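Local coordinates for protein diketoreductase (Acinetobacter baylyi, PDB 4E12) that reduces dicarbonyl compounds with NADH and probably also interconverts (3S)-3-hydroxyacyl-CoA and 3-oxoacyl-CoA, as fatty acid beta-oxidation dehydrogenases do, at residues L79-A92 with K106-N120. Sequence-based numbering, arbitrary orientation.
Sequences LAQAVKDADLVIEA and KLGELAPAKTIFATN
Val89 meets the Phe117 ring obliquely, its CB 4.2 Å from CD1. Leu107 CD2 sits over the centre of one ring face, 3.7 Å above the plane. Gly108 CA and Ala111 CB lie in plane at the ring edge. Leu107 also meets Val89 tip to tip, and its CD1 packs on Val83 CG1 at 3.6 Å. The Leu110 and Leu79 side chains cross at about a right angle, and Leu110 CD1 also rests against Ala80.

The carboxylates of Asp85 and Asp87 share the ammonium of Lys114. Lys114 NZ lies 2.7 Å from Asp85 OD1, above that carboxylate plane. Lys114 NZ is 2.9 Å from Asp87 OD1, met on the syn side but tilted out of the plane. The lysine is extended beyond CG, which carries CE past Ala86 O. Asp87 OD2 is held by the backbone N of Thr5 and Asn6. Thr115 OG1 donates to Ala86 O at 2.6 Å, from above the carbonyl plane. Thr115 chi1 of -58° turns its CG2 anti to the backbone N, where Thr115 CG2 presses on Val89 CG2 at a tight 3.5 Å.

Strands 88-91 and 116-119 pair in parallel. Val89 and Glu91 are each bonded through both N and O to the neighbouring strand and its end. Glu91 bends at chi2 (-84°), and OE1 accepts from Thr119 OG1 at 2.9 Å. Tyr104 OH also bonds OE1, while Lys100, an NAD(+)-binding residue, forms a salt bridge with OE2. Asn120, also NAD(+)-binding, ends the pairing. Helix 97-110 covers the Val89 and Phe117 face of this right-handed beta-alpha-beta crossover, part of the Rossmann fold that binds NAD(+).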
ATOM      1  N   LEU A  79      14.512  -8.776 -38.936  1.00 40.41           N
ATOM      2  CA  LEU A  79      14.586  -7.526 -38.171  1.00 36.88           C
ATOM      3  C   LEU A  79      14.719  -6.291 -39.072  1.00 42.62           C
ATOM      4  O   LEU A  79      13.996  -5.301 -38.899  1.00 35.59           O
ATOM      5  CB  LEU A  79      15.724  -7.599 -37.139  1.00 38.35           C
ATOM      6  CG  LEU A  79      15.889  -6.442 -36.156  1.00 38.53           C
ATOM      7  CD1 LEU A  79      14.600  -6.223 -35.377  1.00 32.78           C
ATOM      8  CD2 LEU A  79      17.035  -6.754 -35.206  1.00 36.60           C
ATOM      9  N   ALA A  80      15.628  -6.353 -40.046  1.00 43.07           N
ATOM     10  CA  ALA A  80      15.843  -5.247 -40.972  1.00 36.26           C
ATOM     11  C   ALA A  80      14.539  -4.839 -41.650  1.00 35.82           C
ATOM     12  O   ALA A  80      14.218  -3.649 -41.724  1.00 38.46           O
ATOM     13  CB  ALA A  80      16.887  -5.636 -42.023  1.00 41.43           C
ATOM     14  N   GLN A  81      13.798  -5.826 -42.151  1.00 31.92           N
ATOM     15  CA  GLN A  81      12.514  -5.582 -42.805  1.00 36.13           C
ATOM     16  C   GLN A  81      11.465  -5.131 -41.791  1.00 36.88           C
ATOM     17  O   GLN A  81      10.618  -4.289 -42.097  1.00 39.21           O
ATOM     18  CB  GLN A  81      12.029  -6.853 -43.514  1.00 37.30           C
ATOM     19  CG  GLN A  81      12.926  -7.282 -44.669  1.00 49.68           C
ATOM     20  CD  GLN A  81      13.011  -6.215 -45.752  1.00 60.13           C
ATOM     21  OE1 GLN A  81      12.006  -5.593 -46.100  1.00 47.82           O
ATOM     22  NE2 GLN A  81      14.215  -5.982 -46.274  1.00 64.82           N
ATOM     23  N   ALA A  82      11.516  -5.698 -40.584  1.00 34.45           N
ATOM     24  CA  ALA A  82      10.543  -5.372 -39.541  1.00 39.89           C
ATOM     25  C   ALA A  82      10.586  -3.901 -39.129  1.00 37.21           C
ATOM     26  O   ALA A  82       9.566  -3.333 -38.724  1.00 38.28           O
ATOM     27  CB  ALA A  82      10.762  -6.248 -38.327  1.00 34.56           C
ATOM     28  N   VAL A  83      11.754  -3.280 -39.201  1.00 42.51           N
ATOM     29  CA  VAL A  83      11.880  -1.915 -38.693  1.00 38.42           C
ATOM     30  C   VAL A  83      12.229  -0.887 -39.769  1.00 43.22           C
ATOM     31  O   VAL A  83      12.613   0.239 -39.439  1.00 46.74           O
ATOM     32  CB  VAL A  83      12.961  -1.827 -37.604  1.00 37.37           C
ATOM     33  CG1 VAL A  83      12.646  -2.774 -36.450  1.00 41.72           C
ATOM     34  CG2 VAL A  83      14.330  -2.117 -38.197  1.00 41.85           C
ATOM     35  N   LYS A  84      12.097  -1.253 -41.040  1.00 42.12           N
ATOM     36  CA  LYS A  84      12.606  -0.414 -42.120  1.00 50.40           C
ATOM     37  C   LYS A  84      11.975   0.974 -42.175  1.00 49.99           C
ATOM     38  O   LYS A  84      12.640   1.940 -42.557  1.00 49.74           O
ATOM     39  CB  LYS A  84      12.479  -1.109 -43.479  1.00 52.38           C
ATOM     40  CG  LYS A  84      11.060  -1.413 -43.914  1.00 50.99           C
ATOM     41  CD  LYS A  84      11.060  -2.153 -45.252  1.00 69.32           C
ATOM     42  CE  LYS A  84       9.655  -2.525 -45.700  1.00 58.62           C
ATOM     43  NZ  LYS A  84       9.663  -3.314 -46.968  1.00 64.58           N
ATOM     44  N   ASP A  85      10.706   1.083 -41.804  1.00 42.52           N
ATOM     45  CA  ASP A  85      10.025   2.369 -41.853  1.00 43.99           C
ATOM     46  C   ASP A  85       9.364   2.646 -40.501  1.00 40.47           C
ATOM     47  O   ASP A  85       8.360   3.358 -40.425  1.00 40.36           O
ATOM     48  CB  ASP A  85       8.964   2.369 -42.962  1.00 46.98           C
ATOM     49  CG  ASP A  85       8.424   3.767 -43.267  1.00 55.58           C
ATOM     50  OD1 ASP A  85       9.115   4.762 -42.958  1.00 59.25           O
ATOM     51  OD2 ASP A  85       7.304   3.872 -43.807  1.00 57.22           O
ATOM     52  N   ALA A  86       9.928   2.073 -39.439  1.00 36.56           N
ATOM     53  CA  ALA A  86       9.365   2.209 -38.096  1.00 36.80           C
ATOM     54  C   ALA A  86       9.542   3.625 -37.543  1.00 39.80           C
ATOM     55  O   ALA A  86      10.616   4.217 -37.650  1.00 39.44           O
ATOM     56  CB  ALA A  86      10.003   1.182 -37.158  1.00 40.13           C
ATOM     57  N   ASP A  87       8.480   4.176 -36.965  1.00 41.04           N
ATOM     58  CA  ASP A  87       8.567   5.450 -36.247  1.00 37.80           C
ATOM     59  C   ASP A  87       8.950   5.195 -34.784  1.00 37.46           C
ATOM     60  O   ASP A  87       9.581   6.025 -34.120  1.00 41.43           O
ATOM     61  CB  ASP A  87       7.213   6.165 -36.307  1.00 41.62           C
ATOM     62  CG  ASP A  87       6.804   6.511 -37.727  1.00 43.90           C
ATOM     63  OD1 ASP A  87       7.674   6.984 -38.487  1.00 48.52           O
ATOM     64  OD2 ASP A  87       5.625   6.294 -38.083  1.00 37.88           O
ATOM     65  N   LEU A  88       8.572   4.023 -34.298  1.00 39.02           N
ATOM     66  CA  LEU A  88       8.776   3.643 -32.903  1.00 30.50           C
ATOM     67  C   LEU A  88       8.949   2.146 -32.854  1.00 31.30           C
ATOM     68  O   LEU A  88       8.203   1.412 -33.505  1.00 34.32           O
ATOM     69  CB  LEU A  88       7.532   4.013 -32.091  1.00 34.40           C
ATOM     70  CG  LEU A  88       7.440   3.565 -30.625  1.00 36.51           C
ATOM     71  CD1 LEU A  88       8.462   4.329 -29.796  1.00 31.40           C
ATOM     72  CD2 LEU A  88       6.033   3.852 -30.098  1.00 34.14           C
ATOM     73  N   VAL A  89       9.933   1.691 -32.087  1.00 28.83           N
ATOM     74  CA  VAL A  89      10.117   0.268 -31.842  1.00 29.76           C
ATOM     75  C   VAL A  89       9.977   0.042 -30.347  1.00 30.91           C
ATOM     76  O   VAL A  89      10.688   0.649 -29.540  1.00 33.27           O
ATOM     77  CB  VAL A  89      11.517  -0.200 -32.298  1.00 30.64           C
ATOM     78  CG1 VAL A  89      11.747  -1.673 -31.954  1.00 29.13           C
ATOM     79  CG2 VAL A  89      11.659   0.021 -33.798  1.00 33.37           C
ATOM     80  N   ILE A  90       9.033  -0.805 -29.983  1.00 33.45           N
ATOM     81  CA  ILE A  90       8.868  -1.156 -28.590  1.00 27.41           C
ATOM     82  C   ILE A  90       9.507  -2.533 -28.422  1.00 29.77           C
ATOM     83  O   ILE A  90       9.091  -3.504 -29.057  1.00 28.62           O
ATOM     84  CB  ILE A  90       7.370  -1.175 -28.192  1.00 25.74           C
ATOM     85  CG1 ILE A  90       6.723   0.190 -28.477  1.00 26.85           C
ATOM     86  CG2 ILE A  90       7.245  -1.456 -26.703  1.00 24.03           C
ATOM     87  CD1 ILE A  90       5.237   0.251 -28.214  1.00 30.19           C
ATOM     88  N   GLU A  91      10.538  -2.592 -27.586  1.00 31.81           N
ATOM     89  CA  GLU A  91      11.288  -3.810 -27.335  1.00 33.57           C
ATOM     90  C   GLU A  91      10.787  -4.552 -26.093  1.00 35.57           C
ATOM     91  O   GLU A  91      10.810  -4.019 -24.980  1.00 34.32           O
ATOM     92  CB  GLU A  91      12.780  -3.480 -27.214  1.00 32.43           C
ATOM     93  CG  GLU A  91      13.643  -4.652 -26.787  1.00 34.43           C
ATOM     94  CD  GLU A  91      13.682  -4.847 -25.282  1.00 29.90           C
ATOM     95  OE1 GLU A  91      14.132  -3.942 -24.582  1.00 29.57           O
ATOM     96  OE2 GLU A  91      13.253  -5.911 -24.778  1.00 30.78           O
ATOM     97  N   ALA A  92      10.330  -5.783 -26.306  1.00 35.15           N
ATOM     98  CA  ALA A  92       9.766  -6.624 -25.254  1.00 32.41           C
ATOM     99  C   ALA A  92      10.294  -8.044 -25.413  1.00 32.14           C
ATOM    100  O   ALA A  92       9.530  -9.007 -25.396  1.00 33.61           O
ATOM    101  CB  ALA A  92       8.227  -6.600 -25.301  1.00 28.84           C
ATOM    102  N   LYS A 106      22.086  -4.226 -33.328  1.00 45.14           N
ATOM    103  CA  LYS A 106      21.564  -4.434 -34.664  1.00 44.97           C
ATOM    104  C   LYS A 106      20.518  -3.378 -34.967  1.00 48.08           C
ATOM    105  O   LYS A 106      20.566  -2.712 -36.004  1.00 53.78           O
ATOM    106  CB  LYS A 106      20.926  -5.814 -34.751  1.00 46.85           C
ATOM    107  CG  LYS A 106      21.877  -6.932 -34.426  1.00 56.20           C
ATOM    108  CD  LYS A 106      21.145  -8.241 -34.296  1.00 58.28           C
ATOM    109  CE  LYS A 106      22.080  -9.344 -33.854  1.00 61.24           C
ATOM    110  NZ  LYS A 106      21.342 -10.616 -33.668  1.00 59.80           N
ATOM    111  N   LEU A 107      19.574  -3.226 -34.039  1.00 46.38           N
ATOM    112  CA  LEU A 107      18.445  -2.329 -34.222  1.00 47.33           C
ATOM    113  C   LEU A 107      18.960  -0.930 -34.537  1.00 43.03           C
ATOM    114  O   LEU A 107      18.464  -0.261 -35.446  1.00 52.12           O
ATOM    115  CB  LEU A 107      17.572  -2.310 -32.950  1.00 42.62           C
ATOM    116  CG  LEU A 107      16.209  -1.615 -33.006  1.00 43.87           C
ATOM    117  CD1 LEU A 107      15.265  -2.356 -33.962  1.00 37.03           C
ATOM    118  CD2 LEU A 107      15.612  -1.562 -31.605  1.00 36.90           C
ATOM    119  N   GLY A 108      19.959  -0.486 -33.782  1.00 44.55           N
ATOM    120  CA  GLY A 108      20.513   0.833 -34.018  1.00 49.69           C
ATOM    121  C   GLY A 108      21.044   0.998 -35.430  1.00 61.52           C
ATOM    122  O   GLY A 108      21.019   2.100 -35.987  1.00 58.07           O
ATOM    123  N   GLU A 109      21.519  -0.104 -36.006  1.00 59.65           N
ATOM    124  CA  GLU A 109      22.057  -0.110 -37.368  1.00 60.60           C
ATOM    125  C   GLU A 109      20.937  -0.195 -38.396  1.00 62.87           C
ATOM    126  O   GLU A 109      20.944   0.521 -39.401  1.00 62.13           O
ATOM    127  CB  GLU A 109      22.998  -1.302 -37.563  1.00 62.11           C
ATOM    128  CG  GLU A 109      24.203  -1.322 -36.631  1.00 74.31           C
ATOM    129  CD  GLU A 109      25.068  -2.562 -36.809  1.00 89.15           C
ATOM    130  OE1 GLU A 109      24.636  -3.502 -37.513  1.00 86.35           O
ATOM    131  OE2 GLU A 109      26.181  -2.596 -36.241  1.00114.35           O
ATOM    132  N   LEU A 110      19.971  -1.067 -38.132  1.00 52.19           N
ATOM    133  CA  LEU A 110      18.933  -1.389 -39.099  1.00 44.82           C
ATOM    134  C   LEU A 110      17.810  -0.355 -39.188  1.00 46.09           C
ATOM    135  O   LEU A 110      17.161  -0.221 -40.227  1.00 42.91           O
ATOM    136  CB  LEU A 110      18.360  -2.765 -38.787  1.00 47.39           C
ATOM    137  CG  LEU A 110      19.395  -3.886 -38.725  1.00 49.31           C
ATOM    138  CD1 LEU A 110      18.735  -5.209 -38.373  1.00 53.63           C
ATOM    139  CD2 LEU A 110      20.115  -3.994 -40.057  1.00 46.62           C
ATOM    140  N   ALA A 111      17.559   0.380 -38.112  1.00 40.52           N
ATOM    141  CA  ALA A 111      16.419   1.277 -38.113  1.00 45.14           C
ATOM    142  C   ALA A 111      16.740   2.639 -38.708  1.00 42.66           C
ATOM    143  O   ALA A 111      17.839   3.171 -38.521  1.00 48.49           O
ATOM    144  CB  ALA A 111      15.868   1.438 -36.698  1.00 49.00           C
ATOM    145  N   PRO A 112      15.784   3.219 -39.453  1.00 44.65           N
ATOM    146  CA  PRO A 112      16.049   4.546 -40.005  1.00 46.47           C
ATOM    147  C   PRO A 112      16.312   5.547 -38.871  1.00 57.38           C
ATOM    148  O   PRO A 112      15.897   5.332 -37.729  1.00 50.37           O
ATOM    149  CB  PRO A 112      14.770   4.866 -40.784  1.00 53.66           C
ATOM    150  CG  PRO A 112      13.709   4.040 -40.132  1.00 45.29           C
ATOM    151  CD  PRO A 112      14.397   2.781 -39.690  1.00 44.34           C
ATOM    152  N   ALA A 113      17.021   6.626 -39.177  1.00 47.27           N
ATOM    153  CA  ALA A 113      17.451   7.568 -38.149  1.00 52.38           C
ATOM    154  C   ALA A 113      16.286   8.119 -37.321  1.00 49.63           C
ATOM    155  O   ALA A 113      16.474   8.534 -36.174  1.00 50.39           O
ATOM    156  CB  ALA A 113      18.243   8.705 -38.777  1.00 50.72           C
ATOM    157  N   LYS A 114      15.088   8.113 -37.898  1.00 50.01           N
ATOM    158  CA  LYS A 114      13.919   8.713 -37.259  1.00 47.47           C
ATOM    159  C   LYS A 114      13.400   7.901 -36.075  1.00 50.82           C
ATOM    160  O   LYS A 114      12.686   8.436 -35.221  1.00 44.15           O
ATOM    161  CB  LYS A 114      12.783   8.862 -38.264  1.00 43.49           C
ATOM    162  CG  LYS A 114      12.334   7.545 -38.863  1.00 37.64           C
ATOM    163  CD  LYS A 114      11.006   7.707 -39.593  1.00 36.61           C
ATOM    164  CE  LYS A 114      10.552   6.367 -40.146  1.00 35.62           C
ATOM    165  NZ  LYS A 114       9.250   6.488 -40.864  1.00 42.14           N
ATOM    166  N   THR A 115      13.754   6.618 -36.040  1.00 44.97           N
ATOM    167  CA  THR A 115      13.133   5.651 -35.133  1.00 39.51           C
ATOM    168  C   THR A 115      13.399   5.875 -33.644  1.00 39.52           C
ATOM    169  O   THR A 115      14.545   5.930 -33.187  1.00 38.99           O
ATOM    170  CB  THR A 115      13.482   4.191 -35.529  1.00 43.37           C
ATOM    171  OG1 THR A 115      13.039   3.956 -36.876  1.00 45.75           O
ATOM    172  CG2 THR A 115      12.767   3.195 -34.615  1.00 37.61           C
ATOM    173  N   ILE A 116      12.312   5.984 -32.883  1.00 40.34           N
ATOM    174  CA  ILE A 116      12.403   6.025 -31.427  1.00 38.25           C
ATOM    175  C   ILE A 116      12.451   4.602 -30.895  1.00 34.59           C
ATOM    176  O   ILE A 116      11.702   3.738 -31.363  1.00 35.67           O
ATOM    177  CB  ILE A 116      11.187   6.738 -30.828  1.00 39.35           C
ATOM    178  CG1 ILE A 116      11.145   8.177 -31.343  1.00 35.69           C
ATOM    179  CG2 ILE A 116      11.221   6.647 -29.302  1.00 34.51           C
ATOM    180  CD1 ILE A 116       9.907   8.957 -30.969  1.00 34.16           C
ATOM    181  N   PHE A 117      13.345   4.349 -29.944  1.00 33.02           N
ATOM    182  CA  PHE A 117      13.433   3.033 -29.316  1.00 34.32           C
ATOM    183  C   PHE A 117      12.860   3.101 -27.903  1.00 29.90           C
ATOM    184  O   PHE A 117      13.268   3.941 -27.097  1.00 31.87           O
ATOM    185  CB  PHE A 117      14.883   2.550 -29.188  1.00 33.42           C
ATOM    186  CG  PHE A 117      15.594   2.314 -30.500  1.00 35.45           C
ATOM    187  CD1 PHE A 117      14.897   2.242 -31.701  1.00 39.39           C
ATOM    188  CD2 PHE A 117      16.973   2.161 -30.521  1.00 36.84           C
ATOM    189  CE1 PHE A 117      15.564   2.022 -32.908  1.00 39.85           C
ATOM    190  CE2 PHE A 117      17.652   1.942 -31.726  1.00 33.00           C
ATOM    191  CZ  PHE A 117      16.946   1.872 -32.916  1.00 31.62           C
ATOM    192  N   ALA A 118      11.942   2.203 -27.579  1.00 30.51           N
ATOM    193  CA  ALA A 118      11.458   2.141 -26.203  1.00 28.80           C
ATOM    194  C   ALA A 118      11.561   0.713 -25.664  1.00 30.55           C
ATOM    195  O   ALA A 118      11.116  -0.240 -26.310  1.00 34.65           O
ATOM    196  CB  ALA A 118      10.019   2.650 -26.144  1.00 30.69           C
ATOM    197  N   THR A 119      12.160   0.569 -24.485  1.00 30.51           N
ATOM    198  CA  THR A 119      12.265  -0.726 -23.812  1.00 31.53           C
ATOM    199  C   THR A 119      11.118  -0.912 -22.811  1.00 33.03           C
ATOM    200  O   THR A 119      10.722   0.047 -22.143  1.00 34.14           O
ATOM    201  CB  THR A 119      13.627  -0.846 -23.060  1.00 28.19           C
ATOM    202  OG1 THR A 119      13.692  -2.097 -22.370  1.00 31.50           O
ATOM    203  CG2 THR A 119      13.813   0.303 -22.071  1.00 27.30           C
ATOM    204  N   ASN A 120      10.577  -2.131 -22.718  1.00 33.43           N
ATOM    205  CA  ASN A 120       9.520  -2.432 -21.753  1.00 32.83           C
ATOM    206  C   ASN A 120      10.127  -3.097 -20.516  1.00 34.14           C
ATOM    207  O   ASN A 120       9.398  -3.589 -19.648  1.00 32.34           O
ATOM    208  CB  ASN A 120       8.458  -3.359 -22.391  1.00 33.46           C
ATOM    209  CG  ASN A 120       7.347  -3.736 -21.423  1.00 35.62           C
ATOM    210  OD1 ASN A 120       6.749  -2.874 -20.773  1.00 33.26           O
ATOM    211  ND2 ASN A 120       7.075  -5.032 -21.310  1.00 36.51           N
TER